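Local atomic coordinates of african horse sickness virus (serotype 4) VP7 (African horsesickness virus, PDB entry 1AHS), a protein that forms, as a homotrimer, the surface of the viral core and binds the structural protein VP3; this fragment is its top domain. Residues F84-D88 with G89-A93. Sequence-based numbering, arbitrary orientation.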
ATOM      1  N   PHE B  84      -4.051 -21.702   1.427  1.00 30.74           N
ATOM      2  CA  PHE B  84      -5.525 -21.775   1.300  1.00 29.87           C
ATOM      3  C   PHE B  84      -6.227 -20.981   2.397  1.00 31.67           C
ATOM      4  O   PHE B  84      -5.634 -20.664   3.429  1.00 33.27           O
ATOM      5  CB  PHE B  84      -6.068 -23.231   1.267  1.00 25.38           C
ATOM      6  CG  PHE B  84      -5.795 -24.017   2.516  1.00 24.77           C
ATOM      7  CD1 PHE B  84      -6.551 -23.814   3.660  1.00 27.68           C
ATOM      8  CD2 PHE B  84      -4.732 -24.890   2.575  1.00 22.60           C
ATOM      9  CE1 PHE B  84      -6.252 -24.460   4.852  1.00 25.88           C
ATOM     10  CE2 PHE B  84      -4.422 -25.536   3.751  1.00 23.31           C
ATOM     11  CZ  PHE B  84      -5.184 -25.322   4.899  1.00 27.74           C
ATOM     12  N   VAL B  85      -7.494 -20.681   2.168  1.00 32.64           N
ATOM     13  CA  VAL B  85      -8.307 -19.952   3.117  1.00 30.31           C
ATOM     14  C   VAL B  85      -9.670 -20.680   3.122  1.00 30.49           C
ATOM     15  O   VAL B  85     -10.191 -21.017   2.052  1.00 24.17           O
ATOM     16  CB  VAL B  85      -8.440 -18.459   2.649  1.00 29.61           C
ATOM     17  CG1 VAL B  85      -9.553 -17.752   3.386  1.00 25.79           C
ATOM     18  CG2 VAL B  85      -7.139 -17.726   2.886  1.00 24.73           C
ATOM     19  N   THR B  86     -10.152 -21.095   4.291  1.00 29.25           N
ATOM     20  CA  THR B  86     -11.475 -21.707   4.331  1.00 26.91           C
ATOM     21  C   THR B  86     -12.407 -20.801   5.137  1.00 29.47           C
ATOM     22  O   THR B  86     -11.975 -20.171   6.111  1.00 26.38           O
ATOM     23  CB  THR B  86     -11.470 -23.137   4.926  1.00 25.10           C
ATOM     24  OG1 THR B  86     -10.954 -23.141   6.258  1.00 27.71           O
ATOM     25  CG2 THR B  86     -10.645 -24.032   4.095  1.00 26.37           C
ATOM     26  N   VAL B  87     -13.622 -20.590   4.639  1.00 27.42           N
ATOM     27  CA  VAL B  87     -14.606 -19.805   5.381  1.00 31.26           C
ATOM     28  C   VAL B  87     -15.803 -20.731   5.683  1.00 37.97           C
ATOM     29  O   VAL B  87     -16.524 -21.168   4.766  1.00 39.36           O
ATOM     30  CB  VAL B  87     -15.098 -18.567   4.619  1.00 31.27           C
ATOM     31  CG1 VAL B  87     -16.092 -17.817   5.479  1.00 26.14           C
ATOM     32  CG2 VAL B  87     -13.947 -17.640   4.281  1.00 26.18           C
ATOM     33  N   ASP B  88     -15.987 -21.050   6.965  1.00 43.93           N
ATOM     34  CA  ASP B  88     -17.071 -21.938   7.432  1.00 49.72           C
ATOM     35  C   ASP B  88     -16.783 -23.321   6.891  1.00 50.15           C
ATOM     36  O   ASP B  88     -17.695 -24.030   6.460  1.00 51.10           O
ATOM     37  CB  ASP B  88     -18.462 -21.489   6.909  1.00 50.37           C
ATOM     38  CG  ASP B  88     -19.600 -21.706   7.933  1.00 51.01           C
ATOM     39  OD1 ASP B  88     -19.383 -22.296   9.017  1.00 45.84           O
ATOM     40  OD2 ASP B  88     -20.726 -21.227   7.662  1.00 59.44           O
ATOM     41  N   GLY B  89     -15.509 -23.690   6.870  1.00 47.09           N
ATOM     42  CA  GLY B  89     -15.158 -24.989   6.330  1.00 42.47           C
ATOM     43  C   GLY B  89     -15.089 -25.058   4.807  1.00 41.49           C
ATOM     44  O   GLY B  89     -14.543 -26.005   4.262  1.00 45.39           O
ATOM     45  N   VAL B  90     -15.657 -24.089   4.102  1.00 41.13           N
ATOM     46  CA  VAL B  90     -15.592 -24.080   2.644  1.00 39.76           C
ATOM     47  C   VAL B  90     -14.272 -23.457   2.181  1.00 42.77           C
ATOM     48  O   VAL B  90     -13.856 -22.389   2.655  1.00 45.29           O
ATOM     49  CB  VAL B  90     -16.725 -23.258   2.049  1.00 41.56           C
ATOM     50  CG1 VAL B  90     -16.638 -23.243   0.517  1.00 41.24           C
ATOM     51  CG2 VAL B  90     -18.048 -23.793   2.527  1.00 43.06           C
ATOM     52  N   ASN B  91     -13.605 -24.135   1.265  1.00 40.69           N
ATOM     53  CA  ASN B  91     -12.354 -23.652   0.746  1.00 37.83           C
ATOM     54  C   ASN B  91     -12.697 -22.610  -0.273  1.00 39.78           C
ATOM     55  O   ASN B  91     -13.493 -22.867  -1.196  1.00 40.36           O
ATOM     56  CB  ASN B  91     -11.582 -24.787   0.091  1.00 40.50           C
ATOM     57  CG  ASN B  91     -10.417 -24.299  -0.711  1.00 44.13           C
ATOM     58  OD1 ASN B  91     -10.493 -24.207  -1.935  1.00 48.96           O
ATOM     59  ND2 ASN B  91      -9.328 -23.966  -0.032  1.00 47.36           N
ATOM     60  N   VAL B  92     -12.133 -21.417  -0.062  1.00 39.61           N
ATOM     61  CA  VAL B  92     -12.338 -20.258  -0.932  1.00 36.55           C
ATOM     62  C   VAL B  92     -11.075 -19.990  -1.732  1.00 34.18           C
ATOM     63  O   VAL B  92      -9.958 -20.083  -1.220  1.00 32.59           O
ATOM     64  CB  VAL B  92     -12.703 -18.987  -0.128  1.00 38.18           C
ATOM     65  CG1 VAL B  92     -12.896 -17.824  -1.073  1.00 38.18           C
ATOM     66  CG2 VAL B  92     -13.970 -19.210   0.652  1.00 38.41           C
ATOM     67  N   ALA B  93     -11.268 -19.624  -2.985  1.00 34.08           N
ATOM     68  CA  ALA B  93     -10.172 -19.352  -3.888  1.00 33.75           C
ATOM     69  C   ALA B  93      -9.680 -17.898  -3.910  1.00 33.62           C
ATOM     70  O   ALA B  93     -10.445 -16.977  -3.617  1.00 38.42           O
ATOM     71  CB  ALA B  93     -10.580 -19.776  -5.262  1.00 32.76           C
TER
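A tight beta hairpin at the edge of an antiparallel sheet in the VP7 top domain links strand 84-87 to strand 90-92 through a type I' turn from V87 to V90. D88 and G89 sit at its corner, both with positive phi. V87 and V90 form a hydrogen-bonded pair, though the two bonds differ. V87 N donates to V90 O at 2.7 Å, in the carbonyl plane. V90 N donates to V87 O at 3.1 Å from well above that carbonyl's plane, with a C=O...N angle of only 109°. Two residues further from the turn, V92 N donates to V85 O at 2.9 Å, nearly straight.

V87 and V92 share a face of the hairpin with V85 and V90; V98 of strand 98-100 touches both V87 and V92. The CG2 methyls of V87 and V92 meet at 4.0 Å. V92 CG1 is anti to the backbone N (chi1 180°), and CG2, beside that N, is the branch that meets V87.

T86 and N91, a non-hydrogen-bonded pair, occupy the other face. T86 CG2 packs 3.8 Å from N91 CA. T86 also makes backbone hydrogen bonds with N107, tying the hairpin to strand 106-110. Toward the open end, N91 ND2 lies 3.6 Å from F84 CB.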